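Local coordinates for ABC transporter substrate binding protein (Ribose) (Agrobacterium vitis S4, PDB 4WT7) that binds d-allitol in the cleft between its two lobes and probably delivers a sugar or sugar alcohol to an ABC transporter, at residues G32-I37 with E64-D69; A56-L61 with Q281-V286; Q80-I85 with D103-R108; N129-N134 with P296-V301. All blocks are in the same frame, centred on the assembly; numbering follows the deposited sequence.

Contact 1: residues G32-I37 with E64-D69; sequences GKRIGI and EPLAVD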
loop_
_atom_site.group_PDB
_atom_site.type_symbol
_atom_site.label_atom_id
_atom_site.label_comp_id
_atom_site.label_asym_id
_atom_site.label_seq_id
_atom_site.Cartn_x
_atom_site.Cartn_y
_atom_site.Cartn_z
ATOM N N GLY A 32 6.583 26.672 -15.266
ATOM C CA GLY A 32 5.471 26.943 -16.153
ATOM C C GLY A 32 4.461 25.823 -16.338
ATOM O O GLY A 32 3.528 25.992 -17.095
ATOM N N LYS A 33 4.614 24.688 -15.654
ATOM C CA LYS A 33 3.652 23.590 -15.793
ATOM C C LYS A 33 2.723 23.544 -14.598
ATOM O O LYS A 33 3.090 23.920 -13.482
ATOM C CB LYS A 33 4.356 22.226 -15.894
ATOM C CG LYS A 33 5.427 22.165 -16.951
ATOM C CD LYS A 33 4.842 22.358 -18.364
ATOM C CE LYS A 33 5.946 22.380 -19.406
ATOM N NZ LYS A 33 5.336 22.399 -20.752
ATOM N N ARG A 34 1.514 23.075 -14.833
ATOM C CA ARG A 34 0.576 22.808 -13.742
ATOM C C ARG A 34 0.387 21.296 -13.655
ATOM O O ARG A 34 0.052 20.641 -14.660
ATOM C CB ARG A 34 -0.759 23.512 -14.015
ATOM C CG ARG A 34 -0.729 25.015 -13.736
ATOM C CD ARG A 34 -1.738 25.830 -14.552
ATOM N NE ARG A 34 -3.106 25.283 -14.514
ATOM C CZ ARG A 34 -3.689 24.592 -15.501
ATOM N NH1 ARG A 34 -4.924 24.146 -15.352
ATOM N NH2 ARG A 34 -3.072 24.353 -16.644
ATOM N N ILE A 35 0.602 20.736 -12.461
ATOM C CA ILE A 35 0.467 19.295 -12.256
ATOM C C ILE A 35 -0.661 18.966 -11.270
ATOM O O ILE A 35 -0.615 19.399 -10.110
ATOM C CB ILE A 35 1.801 18.671 -11.720
ATOM C CG1 ILE A 35 2.980 19.042 -12.620
ATOM C CG2 ILE A 35 1.665 17.157 -11.587
ATOM C CD1 ILE A 35 2.720 18.912 -14.103
ATOM N N GLY A 36 -1.672 18.235 -11.743
ATOM C CA GLY A 36 -2.773 17.780 -10.913
ATOM C C GLY A 36 -2.272 16.639 -10.039
ATOM O O GLY A 36 -1.699 15.684 -10.551
ATOM N N ILE A 37 -2.481 16.725 -8.725
ATOM C CA ILE A 37 -2.077 15.625 -7.847
ATOM C C ILE A 37 -3.261 15.156 -7.045
ATOM O O ILE A 37 -3.718 15.871 -6.171
ATOM C CB ILE A 37 -0.974 16.079 -6.865
ATOM C CG1 ILE A 37 0.279 16.501 -7.626
ATOM C CG2 ILE A 37 -0.603 14.958 -5.860
ATOM C CD1 ILE A 37 1.223 17.231 -6.762
ATOM N N GLU A 64 3.567 24.072 -10.593
ATOM C CA GLU A 64 2.478 24.478 -9.718
ATOM C C GLU A 64 1.546 23.299 -9.504
ATOM O O GLU A 64 0.881 22.826 -10.454
ATOM C CB GLU A 64 1.739 25.685 -10.312
ATOM C CG GLU A 64 0.449 26.114 -9.567
ATOM C CD GLU A 64 -0.256 27.272 -10.276
ATOM O OE1 GLU A 64 0.422 28.324 -10.490
ATOM O OE2 GLU A 64 -1.444 27.116 -10.659
ATOM N N PRO A 65 1.520 22.778 -8.267
ATOM C CA PRO A 65 0.652 21.622 -8.006
ATOM C C PRO A 65 -0.799 22.010 -7.774
ATOM O O PRO A 65 -1.100 23.026 -7.150
ATOM C CB PRO A 65 1.234 21.012 -6.728
ATOM C CG PRO A 65 1.971 22.112 -6.057
ATOM C CD PRO A 65 2.443 23.055 -7.151
ATOM N N LEU A 66 -1.707 21.194 -8.293
ATOM C CA LEU A 66 -3.112 21.321 -7.979
ATOM C C LEU A 66 -3.450 20.058 -7.223
ATOM O O LEU A 66 -3.743 19.022 -7.826
ATOM C CB LEU A 66 -3.974 21.396 -9.253
ATOM C CG LEU A 66 -3.929 22.653 -10.116
ATOM C CD1 LEU A 66 -2.702 22.739 -11.018
ATOM C CD2 LEU A 66 -5.226 22.741 -10.939
ATOM N N ALA A 67 -3.394 20.142 -5.899
ATOM C CA ALA A 67 -3.418 18.943 -5.071
ATOM C C ALA A 67 -4.767 18.769 -4.377
ATOM O O ALA A 67 -5.229 19.662 -3.668
ATOM C CB ALA A 67 -2.292 18.956 -4.064
ATOM N N VAL A 68 -5.349 17.606 -4.603
ATOM C CA VAL A 68 -6.697 17.284 -4.188
ATOM C C VAL A 68 -6.657 15.917 -3.467
ATOM O O VAL A 68 -6.036 14.931 -3.934
ATOM C CB VAL A 68 -7.702 17.312 -5.394
ATOM C CG1 VAL A 68 -8.020 18.713 -5.798
ATOM C CG2 VAL A 68 -7.170 16.522 -6.593
ATOM N N ASP A 69 -7.224 15.924 -2.259
ATOM C CA ASP A 69 -7.365 14.769 -1.402
ATOM C C ASP A 69 -8.827 14.292 -1.313
ATOM O O ASP A 69 -9.714 15.037 -0.919
ATOM C CB ASP A 69 -6.881 15.195 -0.021
ATOM C CG ASP A 69 -6.901 14.060 1.027
ATOM O OD1 ASP A 69 -7.354 12.931 0.736
ATOM O OD2 ASP A 69 -6.474 14.327 2.166
HETATM O O HOH W 1 -3.758 26.306 -11.632
#

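Contact 2: residues A56-L61 with Q281-V286; sequences AEVKRL and QAIQNV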
loop_
_atom_site.group_PDB
_atom_site.type_symbol
_atom_site.label_atom_id
_atom_site.label_comp_id
_atom_site.label_asym_id
_atom_site.label_seq_id
_atom_site.Cartn_x
_atom_site.Cartn_y
_atom_site.Cartn_z
ATOM N N ALA A 56 5.709 18.418 -2.756
ATOM C CA ALA A 56 7.034 18.972 -2.521
ATOM C C ALA A 56 7.839 18.960 -3.805
ATOM O O ALA A 56 8.449 19.962 -4.161
ATOM C CB ALA A 56 7.761 18.172 -1.434
ATOM N N GLU A 57 7.852 17.824 -4.491
ATOM C CA GLU A 57 8.708 17.655 -5.658
ATOM C C GLU A 57 8.241 18.535 -6.818
ATOM O O GLU A 57 9.054 19.068 -7.565
ATOM C CB GLU A 57 8.772 16.190 -6.080
ATOM C CG GLU A 57 9.816 15.891 -7.155
ATOM C CD GLU A 57 11.267 16.178 -6.736
ATOM O OE1 GLU A 57 11.512 16.756 -5.651
ATOM O OE2 GLU A 57 12.164 15.831 -7.524
ATOM N N VAL A 58 6.940 18.685 -6.991
ATOM C CA VAL A 58 6.481 19.520 -8.081
ATOM C C VAL A 58 6.956 20.936 -7.807
ATOM O O VAL A 58 7.453 21.624 -8.709
ATOM C CB VAL A 58 4.945 19.506 -8.261
ATOM C CG1 VAL A 58 4.505 20.653 -9.153
ATOM C CG2 VAL A 58 4.487 18.202 -8.838
ATOM N N LYS A 59 6.797 21.375 -6.566
ATOM C CA LYS A 59 7.304 22.699 -6.169
ATOM C C LYS A 59 8.815 22.822 -6.386
ATOM O O LYS A 59 9.297 23.845 -6.886
ATOM C CB LYS A 59 6.972 23.032 -4.710
ATOM C CG LYS A 59 5.513 23.304 -4.413
ATOM C CD LYS A 59 5.250 23.367 -2.885
ATOM C CE LYS A 59 3.758 23.517 -2.537
ATOM N NZ LYS A 59 3.489 23.688 -1.054
ATOM N N ARG A 60 9.568 21.781 -6.036
ATOM C CA ARG A 60 11.022 21.883 -6.104
ATOM C C ARG A 60 11.477 22.012 -7.556
ATOM O O ARG A 60 12.479 22.675 -7.857
ATOM C CB ARG A 60 11.699 20.687 -5.438
ATOM C CG ARG A 60 13.213 20.872 -5.284
ATOM C CD ARG A 60 13.910 19.598 -4.840
ATOM N NE ARG A 60 13.802 18.593 -5.866
ATOM C CZ ARG A 60 14.617 18.460 -6.902
ATOM N NH1 ARG A 60 15.626 19.285 -7.080
ATOM N NH2 ARG A 60 14.391 17.499 -7.791
ATOM N N LEU A 61 10.728 21.401 -8.465
ATOM C CA LEU A 61 11.048 21.508 -9.875
ATOM C C LEU A 61 10.472 22.756 -10.520
ATOM O O LEU A 61 10.554 22.915 -11.732
ATOM C CB LEU A 61 10.568 20.271 -10.637
ATOM C CG LEU A 61 11.287 19.002 -10.188
ATOM C CD1 LEU A 61 10.658 17.729 -10.707
ATOM C CD2 LEU A 61 12.732 19.051 -10.608
ATOM N N GLN A 281 9.533 9.879 -7.367
ATOM C CA GLN A 281 9.699 9.227 -8.646
ATOM C C GLN A 281 8.596 9.597 -9.618
ATOM O O GLN A 281 8.859 9.917 -10.796
ATOM C CB GLN A 281 9.716 7.726 -8.486
ATOM C CG GLN A 281 10.389 7.083 -9.667
ATOM C CD GLN A 281 10.252 5.594 -9.647
ATOM O OE1 GLN A 281 11.253 4.874 -9.598
ATOM N NE2 GLN A 281 9.005 5.106 -9.705
ATOM N N ALA A 282 7.355 9.552 -9.136
ATOM C CA ALA A 282 6.224 9.862 -10.014
ATOM C C ALA A 282 6.450 11.239 -10.664
ATOM O O ALA A 282 6.346 11.374 -11.875
ATOM C CB ALA A 282 4.902 9.833 -9.254
ATOM N N ILE A 283 6.779 12.243 -9.848
ATOM C CA ILE A 283 6.980 13.596 -10.356
ATOM C C ILE A 283 8.237 13.720 -11.240
ATOM O O ILE A 283 8.233 14.431 -12.261
ATOM C CB ILE A 283 7.023 14.628 -9.230
ATOM C CG1 ILE A 283 5.782 14.503 -8.349
ATOM C CG2 ILE A 283 7.036 16.002 -9.809
ATOM C CD1 ILE A 283 4.465 14.423 -9.146
ATOM N N GLN A 284 9.306 13.038 -10.858
ATOM C CA GLN A 284 10.468 12.939 -11.723
ATOM C C GLN A 284 9.996 12.430 -13.083
ATOM O O GLN A 284 10.386 12.972 -14.120
ATOM C CB GLN A 284 11.550 11.999 -11.150
ATOM C CG GLN A 284 12.433 12.617 -10.032
ATOM C CD GLN A 284 13.465 13.641 -10.556
ATOM O OE1 GLN A 284 14.331 13.311 -11.376
ATOM N NE2 GLN A 284 13.372 14.881 -10.077
ATOM N N ASN A 285 9.147 11.392 -13.074
ATOM C CA ASN A 285 8.724 10.787 -14.324
ATOM C C ASN A 285 7.787 11.702 -15.120
ATOM O O ASN A 285 7.799 11.688 -16.352
ATOM C CB ASN A 285 8.142 9.379 -14.104
ATOM C CG ASN A 285 9.226 8.351 -13.833
ATOM O OD1 ASN A 285 10.418 8.665 -13.882
ATOM N ND2 ASN A 285 8.831 7.127 -13.534
ATOM N N VAL A 286 6.995 12.516 -14.429
ATOM C CA VAL A 286 6.211 13.516 -15.130
ATOM C C VAL A 286 7.114 14.507 -15.899
ATOM O O VAL A 286 6.881 14.786 -17.083
ATOM C CB VAL A 286 5.305 14.297 -14.196
ATOM C CG1 VAL A 286 4.728 15.502 -14.932
ATOM C CG2 VAL A 286 4.199 13.391 -13.629
HETATM O O HOH W 2 15.736 17.033 -10.657
#

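Contact 3: residues Q80-I85 with D103-R108; sequences QLQTLI and DPWLKR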
loop_
_atom_site.group_PDB
_atom_site.type_symbol
_atom_site.label_atom_id
_atom_site.label_comp_id
_atom_site.label_asym_id
_atom_site.label_seq_id
_atom_site.Cartn_x
_atom_site.Cartn_y
_atom_site.Cartn_z
ATOM N N GLN A 80 -13.254 15.122 -7.802
ATOM C CA GLN A 80 -12.014 15.898 -7.910
ATOM C C GLN A 80 -11.229 15.589 -9.189
ATOM O O GLN A 80 -10.570 16.475 -9.757
ATOM C CB GLN A 80 -11.159 15.740 -6.650
ATOM C CG GLN A 80 -10.452 14.357 -6.480
ATOM C CD GLN A 80 -9.839 14.200 -5.102
ATOM O OE1 GLN A 80 -10.355 14.745 -4.155
ATOM N NE2 GLN A 80 -8.741 13.450 -4.991
ATOM N N LEU A 81 -11.267 14.354 -9.664
ATOM C CA LEU A 81 -10.657 14.074 -10.973
ATOM C C LEU A 81 -11.365 14.806 -12.100
ATOM O O LEU A 81 -10.722 15.270 -13.052
ATOM C CB LEU A 81 -10.608 12.586 -11.255
ATOM C CG LEU A 81 -9.601 11.846 -10.379
ATOM C CD1 LEU A 81 -9.942 10.377 -10.318
ATOM C CD2 LEU A 81 -8.204 12.069 -10.932
ATOM N N GLN A 82 -12.687 14.908 -12.020
ATOM C CA GLN A 82 -13.427 15.619 -13.048
ATOM C C GLN A 82 -13.009 17.063 -13.079
ATOM O O GLN A 82 -12.778 17.630 -14.133
ATOM C CB GLN A 82 -14.926 15.510 -12.802
ATOM C CG GLN A 82 -15.416 14.184 -13.262
ATOM C CD GLN A 82 -16.792 13.815 -12.727
ATOM O OE1 GLN A 82 -17.306 14.403 -11.765
ATOM N NE2 GLN A 82 -17.384 12.813 -13.348
ATOM N N THR A 83 -12.849 17.639 -11.902
ATOM C CA THR A 83 -12.450 19.016 -11.828
ATOM C C THR A 83 -11.013 19.176 -12.355
ATOM O O THR A 83 -10.746 20.129 -13.065
ATOM C CB THR A 83 -12.511 19.568 -10.393
ATOM O OG1 THR A 83 -13.881 19.620 -9.946
ATOM C CG2 THR A 83 -11.867 20.937 -10.332
ATOM N N LEU A 84 -10.096 18.286 -11.979
ATOM C CA LEU A 84 -8.735 18.362 -12.528
ATOM C C LEU A 84 -8.771 18.283 -14.060
ATOM O O LEU A 84 -8.030 18.989 -14.752
ATOM C CB LEU A 84 -7.861 17.255 -11.984
ATOM C CG LEU A 84 -7.381 17.401 -10.542
ATOM C CD1 LEU A 84 -6.516 16.168 -10.172
ATOM C CD2 LEU A 84 -6.622 18.715 -10.334
ATOM N N ILE A 85 -9.638 17.437 -14.585
ATOM C CA ILE A 85 -9.761 17.309 -16.042
ATOM C C ILE A 85 -10.219 18.617 -16.677
ATOM O O ILE A 85 -9.637 19.063 -17.694
ATOM C CB ILE A 85 -10.683 16.150 -16.462
ATOM C CG1 ILE A 85 -10.006 14.816 -16.111
ATOM C CG2 ILE A 85 -10.909 16.208 -17.984
ATOM C CD1 ILE A 85 -10.886 13.607 -16.160
ATOM N N ASP A 103 -10.742 4.203 -12.937
ATOM C CA ASP A 103 -10.324 3.950 -14.318
ATOM C C ASP A 103 -11.110 4.757 -15.365
ATOM O O ASP A 103 -10.531 5.267 -16.331
ATOM C CB ASP A 103 -10.377 2.463 -14.613
ATOM C CG ASP A 103 -9.095 1.941 -15.215
ATOM O OD1 ASP A 103 -8.093 2.681 -15.270
ATOM O OD2 ASP A 103 -9.096 0.757 -15.612
ATOM N N PRO A 104 -12.438 4.864 -15.210
ATOM C CA PRO A 104 -13.132 5.659 -16.238
ATOM C C PRO A 104 -12.647 7.106 -16.308
ATOM O O PRO A 104 -12.687 7.774 -17.370
ATOM C CB PRO A 104 -14.596 5.610 -15.778
ATOM C CG PRO A 104 -14.713 4.217 -15.117
ATOM C CD PRO A 104 -13.366 4.045 -14.401
ATOM N N TRP A 105 -12.156 7.601 -15.176
ATOM C CA TRP A 105 -11.777 8.997 -15.125
ATOM C C TRP A 105 -10.361 9.185 -15.593
ATOM O O TRP A 105 -10.045 10.192 -16.215
ATOM C CB TRP A 105 -12.048 9.560 -13.733
ATOM C CG TRP A 105 -13.475 9.362 -13.505
ATOM C CD1 TRP A 105 -14.070 8.479 -12.650
ATOM C CD2 TRP A 105 -14.528 9.978 -14.252
ATOM N NE1 TRP A 105 -15.444 8.556 -12.780
ATOM C CE2 TRP A 105 -15.744 9.458 -13.768
ATOM C CE3 TRP A 105 -14.552 10.917 -15.280
ATOM C CZ2 TRP A 105 -16.981 9.871 -14.267
ATOM C CZ3 TRP A 105 -15.777 11.320 -15.778
ATOM C CH2 TRP A 105 -16.980 10.783 -15.275
ATOM N N LEU A 106 -9.514 8.219 -15.309
ATOM C CA LEU A 106 -8.176 8.247 -15.859
ATOM C C LEU A 106 -8.299 8.161 -17.407
ATOM O O LEU A 106 -7.563 8.836 -18.145
ATOM C CB LEU A 106 -7.382 7.064 -15.352
ATOM C CG LEU A 106 -7.208 6.926 -13.828
ATOM C CD1 LEU A 106 -6.271 5.769 -13.530
ATOM C CD2 LEU A 106 -6.738 8.183 -13.191
ATOM N N LYS A 107 -9.226 7.344 -17.893
ATOM C CA LYS A 107 -9.426 7.247 -19.352
ATOM C C LYS A 107 -9.890 8.604 -19.936
ATOM O O LYS A 107 -9.339 9.094 -20.930
ATOM C CB LYS A 107 -10.433 6.133 -19.713
ATOM C CG LYS A 107 -10.706 6.004 -21.239
ATOM C CD LYS A 107 -11.755 4.904 -21.534
ATOM C CE LYS A 107 -11.724 4.484 -23.029
ATOM N NZ LYS A 107 -11.955 5.691 -23.889
ATOM N N ARG A 108 -10.875 9.209 -19.286
ATOM C CA ARG A 108 -11.407 10.483 -19.699
ATOM C C ARG A 108 -10.294 11.522 -19.763
ATOM O O ARG A 108 -10.230 12.318 -20.673
ATOM C CB ARG A 108 -12.511 10.899 -18.706
ATOM C CG ARG A 108 -13.134 12.233 -18.963
ATOM C CD ARG A 108 -13.925 12.262 -20.282
ATOM N NE ARG A 108 -15.160 11.464 -20.231
ATOM C CZ ARG A 108 -16.323 11.909 -19.748
ATOM N NH1 ARG A 108 -16.443 13.148 -19.273
ATOM N NH2 ARG A 108 -17.381 11.118 -19.755
#

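Contact 4: residues N129-N134 with P296-V301; sequences NSTSDN and PRESYV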
loop_
_atom_site.group_PDB
_atom_site.type_symbol
_atom_site.label_atom_id
_atom_site.label_comp_id
_atom_site.label_asym_id
_atom_site.label_seq_id
_atom_site.Cartn_x
_atom_site.Cartn_y
_atom_site.Cartn_z
ATOM N N ASN A 129 3.273 3.709 -13.872
ATOM C CA ASN A 129 2.799 3.366 -12.520
ATOM C C ASN A 129 4.045 3.197 -11.667
ATOM O O ASN A 129 4.871 2.295 -11.930
ATOM C CB ASN A 129 1.963 2.061 -12.560
ATOM C CG ASN A 129 1.475 1.617 -11.182
ATOM O OD1 ASN A 129 1.395 2.426 -10.229
ATOM N ND2 ASN A 129 1.191 0.315 -11.050
ATOM N N SER A 130 4.233 4.136 -10.732
ATOM C CA SER A 130 5.259 4.027 -9.697
ATOM C C SER A 130 4.721 3.177 -8.549
ATOM O O SER A 130 3.690 3.483 -7.969
ATOM C CB SER A 130 5.679 5.408 -9.169
ATOM O OG SER A 130 6.270 6.200 -10.175
ATOM N N THR A 131 5.433 2.105 -8.227
ATOM C CA THR A 131 4.903 1.102 -7.347
ATOM C C THR A 131 6.074 0.250 -6.904
ATOM O O THR A 131 7.078 0.186 -7.615
ATOM C CB THR A 131 3.825 0.250 -8.088
ATOM O OG1 THR A 131 3.139 -0.596 -7.172
ATOM C CG2 THR A 131 4.449 -0.642 -9.179
ATOM N N SER A 132 5.993 -0.357 -5.722
ATOM C CA SER A 132 6.949 -1.398 -5.376
ATOM C C SER A 132 6.724 -2.556 -6.343
ATOM O O SER A 132 5.686 -2.612 -6.981
ATOM C CB SER A 132 6.720 -1.891 -3.928
ATOM O OG SER A 132 6.969 -0.859 -2.981
ATOM N N ASP A 133 7.678 -3.477 -6.438
ATOM C CA ASP A 133 7.472 -4.730 -7.133
ATOM C C ASP A 133 6.698 -5.619 -6.167
ATOM O O ASP A 133 7.292 -6.321 -5.339
ATOM C CB ASP A 133 8.804 -5.369 -7.482
ATOM C CG ASP A 133 8.683 -6.797 -7.960
ATOM O OD1 ASP A 133 7.607 -7.425 -7.850
ATOM O OD2 ASP A 133 9.705 -7.307 -8.490
ATOM N N ASN A 134 5.381 -5.566 -6.281
ATOM C CA ASN A 134 4.505 -6.253 -5.347
ATOM C C ASN A 134 4.460 -7.767 -5.482
ATOM O O ASN A 134 4.062 -8.457 -4.567
ATOM C CB ASN A 134 3.120 -5.631 -5.410
ATOM C CG ASN A 134 3.123 -4.285 -4.765
ATOM O OD1 ASN A 134 3.351 -4.183 -3.566
ATOM N ND2 ASN A 134 2.982 -3.241 -5.556
ATOM N N PRO A 296 8.806 3.840 -19.242
ATOM C CA PRO A 296 8.372 2.455 -19.031
ATOM C C PRO A 296 6.987 2.454 -18.407
ATOM O O PRO A 296 6.651 3.438 -17.738
ATOM C CB PRO A 296 9.394 1.909 -18.031
ATOM C CG PRO A 296 9.974 3.128 -17.353
ATOM C CD PRO A 296 9.877 4.257 -18.323
ATOM N N ARG A 297 6.202 1.397 -18.598
ATOM C CA ARG A 297 4.850 1.349 -18.043
ATOM C C ARG A 297 4.866 1.303 -16.517
ATOM O O ARG A 297 3.959 1.791 -15.878
ATOM C CB ARG A 297 4.101 0.103 -18.522
ATOM C CG ARG A 297 3.991 -0.035 -20.044
ATOM C CD ARG A 297 3.043 0.994 -20.628
ATOM N NE ARG A 297 1.677 0.784 -20.161
ATOM C CZ ARG A 297 0.668 1.615 -20.396
ATOM N NH1 ARG A 297 -0.544 1.363 -19.895
ATOM N NH2 ARG A 297 0.859 2.698 -21.133
ATOM N N GLU A 298 5.874 0.674 -15.926
ATOM C CA GLU A 298 5.935 0.674 -14.452
ATOM C C GLU A 298 7.357 1.030 -14.063
ATOM O O GLU A 298 8.278 0.769 -14.837
ATOM C CB GLU A 298 5.507 -0.686 -13.875
ATOM C CG GLU A 298 4.111 -1.182 -14.359
ATOM C CD GLU A 298 3.287 -1.889 -13.270
ATOM O OE1 GLU A 298 3.837 -2.725 -12.497
ATOM O OE2 GLU A 298 2.065 -1.610 -13.187
ATOM N N SER A 299 7.515 1.640 -12.884
ATOM C CA SER A 299 8.812 2.006 -12.318
ATOM C C SER A 299 8.832 1.518 -10.873
ATOM O O SER A 299 8.046 1.986 -10.055
ATOM C CB SER A 299 9.003 3.522 -12.390
ATOM O OG SER A 299 8.995 3.920 -13.759
ATOM N N TYR A 300 9.703 0.562 -10.564
ATOM C CA TYR A 300 9.679 -0.090 -9.259
ATOM C C TYR A 300 10.652 0.515 -8.306
ATOM O O TYR A 300 11.802 0.749 -8.640
ATOM C CB TYR A 300 9.941 -1.596 -9.395
ATOM C CG TYR A 300 8.924 -2.259 -10.318
ATOM C CD1 TYR A 300 7.597 -2.354 -9.952
ATOM C CD2 TYR A 300 9.297 -2.767 -11.556
ATOM C CE1 TYR A 300 6.664 -2.938 -10.789
ATOM C CE2 TYR A 300 8.381 -3.352 -12.397
ATOM C CZ TYR A 300 7.068 -3.439 -12.014
ATOM O OH TYR A 300 6.128 -4.011 -12.834
ATOM N N VAL A 301 10.172 0.788 -7.110
ATOM C CA VAL A 301 11.015 1.304 -6.052
ATOM C C VAL A 301 11.232 0.185 -5.050
ATOM O O VAL A 301 10.264 -0.471 -4.641
ATOM C CB VAL A 301 10.360 2.457 -5.324
ATOM C CG1 VAL A 301 11.197 2.801 -4.065
ATOM C CG2 VAL A 301 10.236 3.646 -6.246
HETATM O O HOH W 3 10.085 -3.032 -5.036
#

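Contact 1: residues G32-I37 with E64-D69
Strand segments 34-37 and 64-69 run parallel, 15° apart, with Arg34 to Ile37 paired to Glu64 to Ala67, and five backbone hydrogen bonds pass to and fro between them, from Glu64 N to Lys33 O at one end to Val68 N to Ile37 O at the other. On the face bearing Arg34, Glu64 and Leu66, the first two side chains point the same way. Their charged groups stay apart, Arg34 NE being 4.6 Å from Glu64 OE2, and a water joins them: it accepts from Arg34 NE at 3.1 Å and donates to Glu64 OE2 at 2.6 Å. Arg34 NH1 is bonded to Gln87 O, so the long arginine ties the strand to the end of helix 74-87. Its aliphatic base is also used, CB resting 3.7 Å from Leu66 CD1. Leu66 CB lies 4.2 Å from Gly36 CA. The other face is apolar: Ile37, CG1 set beside its backbone N (chi1 -62°), brings CD1 to 3.8 Å from Pro65 CB. The two strands belong to a beta-alpha-beta unit whose helix 45-60 packs on Ile37, Pro65 and Ala67, while helix 74-87 lies against Leu66 and Val68 and strand 91-95 pairs with Gly36.

Contact 2: residues A56-L61 with Q281-V286
Ile283 packs against Glu57, Val58 and Leu61, where two helix segments inclined at 37° approach to 9.2 Å between axes. Branched at CB, the isoleucine presents a broad apolar surface to all three. Its CG2, anti to the backbone N, meets Val58 CG2 at 3.5 Å, and the two side chains lie roughly perpendicular. Leu61 CD1 lies 4.1 Å from Ile283 CG2. Glu57 runs antiparallel alongside Ile283, laying its CG 3.7 Å from Ile283 CB; the bend at chi2 (62°) then turns the carboxylate back toward Arg60, one helical turn on. Arg60 grips it side-on through NE and NH2, one nitrogen to each oxygen, both oxygens lying in the guanidinium plane. This fixes the carboxylate's rotation. Glu57 OE2 takes a second donor across the contact, Gln284 NE2 at 3.0 Å, nearly in line with the C-O bond; Gln284, bent at chi2 (-74°), swings its amide over to it. A glutamine suits this place, since its uncharged N-H can share an oxygen with the arginine. A water accepting from Arg60 NH2 and Gln284 NE2 links the two donors. The helices 45-60 and 275-290 lie side by side on one face of the parallel sheet, Val58 on Ile35 and Ile37, Ile283 on Val93, with Leu30 of the N-terminal loop against Leu61 and Ile283.

Contact 3: residues Q80-I85 with D103-R108
The indole of Trp105 has Gln82 over one face and Pro104 CB, 4.2 Å above the plane toward the rim, on the opposite one. Gln82 CG makes a CH-pi contact, 4.1 Å from the centroid of the six-membered ring and 22° off its normal. Beyond CG the glutamine chain is extended, but its terminal nitrogen is modelled too close to the indole for the position or tilt of the amide to be trusted. Within its own helix Trp105 gives CZ3 to one face of the Arg108 guanidinium, 4.0 Å above that plane. These are neighbouring helices of a Rossmann-like alpha/beta lobe, 74-87 and 99-111, connected through strand 91-95; their segments 80-85 and 103-108 run parallel with axes 10.0 Å apart, a spacing bridged here by Trp105, Leu81 and Ile85. At the base of the Trp105 side chain, Leu81 CD1 meets Trp105 CB at 4.1 Å, and Leu81 also touches Gln94 of that strand. Ile85, its CG1 anti to the carbonyl carbon (chi1 -69°), extends CD1 to 3.5 Å from Trp105 O and 3.8 Å from Arg108 CG, the isoleucine and arginine side chains lying roughly perpendicular. Arginine fits this outer position because its methylene groups can pack on the isoleucine while the guanidinium stays at the surface.

Contact 4: residues N129-N134 with P296-V301
Asn129 to Thr131 pair in parallel with Glu298 to Tyr300, the latter forming an edge strand of the six-stranded parallel sheet in one lobe of this periplasmic-binding-protein fold. Four backbone hydrogen bonds hold the pair: Asn129 N to Arg297 O and Ser299 N to Asn129 O are both 2.9 Å, whereas Thr131 N to Ser299 O and Val301 N to Thr131 O lengthen to 3.2 Å. Among polar side chains, Asn129 and Glu298 lie side by side. Asn129 ND2 donates in its own amide plane, but it meets Glu298 OE2 from above the carboxylate, the two planes being 77° apart. The other oxygen, OE1, accepts from Tyr300 OH through its anti lone pair, so each carboxylate oxygen has its own donor. Asparagine suits its site by also accepting, through OD1, from Val121 N. Apolar contact comes from Thr131, whose CG2 sits 3.6 Å from Tyr300 CE1; its OG1, anti to the backbone N (chi1 -170°), is instead bonded to Asp120, a residue of the allitol pocket. Ser132 OG likewise holds Gln273 of that pocket, a second-shell role. Asp133 is the N-cap of helix 134-148, its OD1 accepting from Gly136 N. A water accepts from Asp133 N at 2.8 Å and donates to Val301 O at 2.6 Å.

Overall arrangement
Contacts 1 and 4 sit toward opposite edges of one six-stranded parallel sheet, their centres about 22 Å apart, strands 64-69 and 298-300 being its outermost strands. Contact 2 packs on one side of that sheet and touches both: Val58 packs on Pro65 of contact 1, and Gln281 bonds to Ser130 of contact 4. Contact 3 adjoins contact 1 through Leu84 and Gln80 on the other side, about 20 Å between centres from contact 2. Along the chain, contacts 1 and 3 are local and come in series, whereas contacts 2 and 4 bring late residues back to early ones. The C-terminal part thus completes the N-terminal lobe, and contact 4 comes close to the allitol, the Ser132 side chain lying about 6 Å from it.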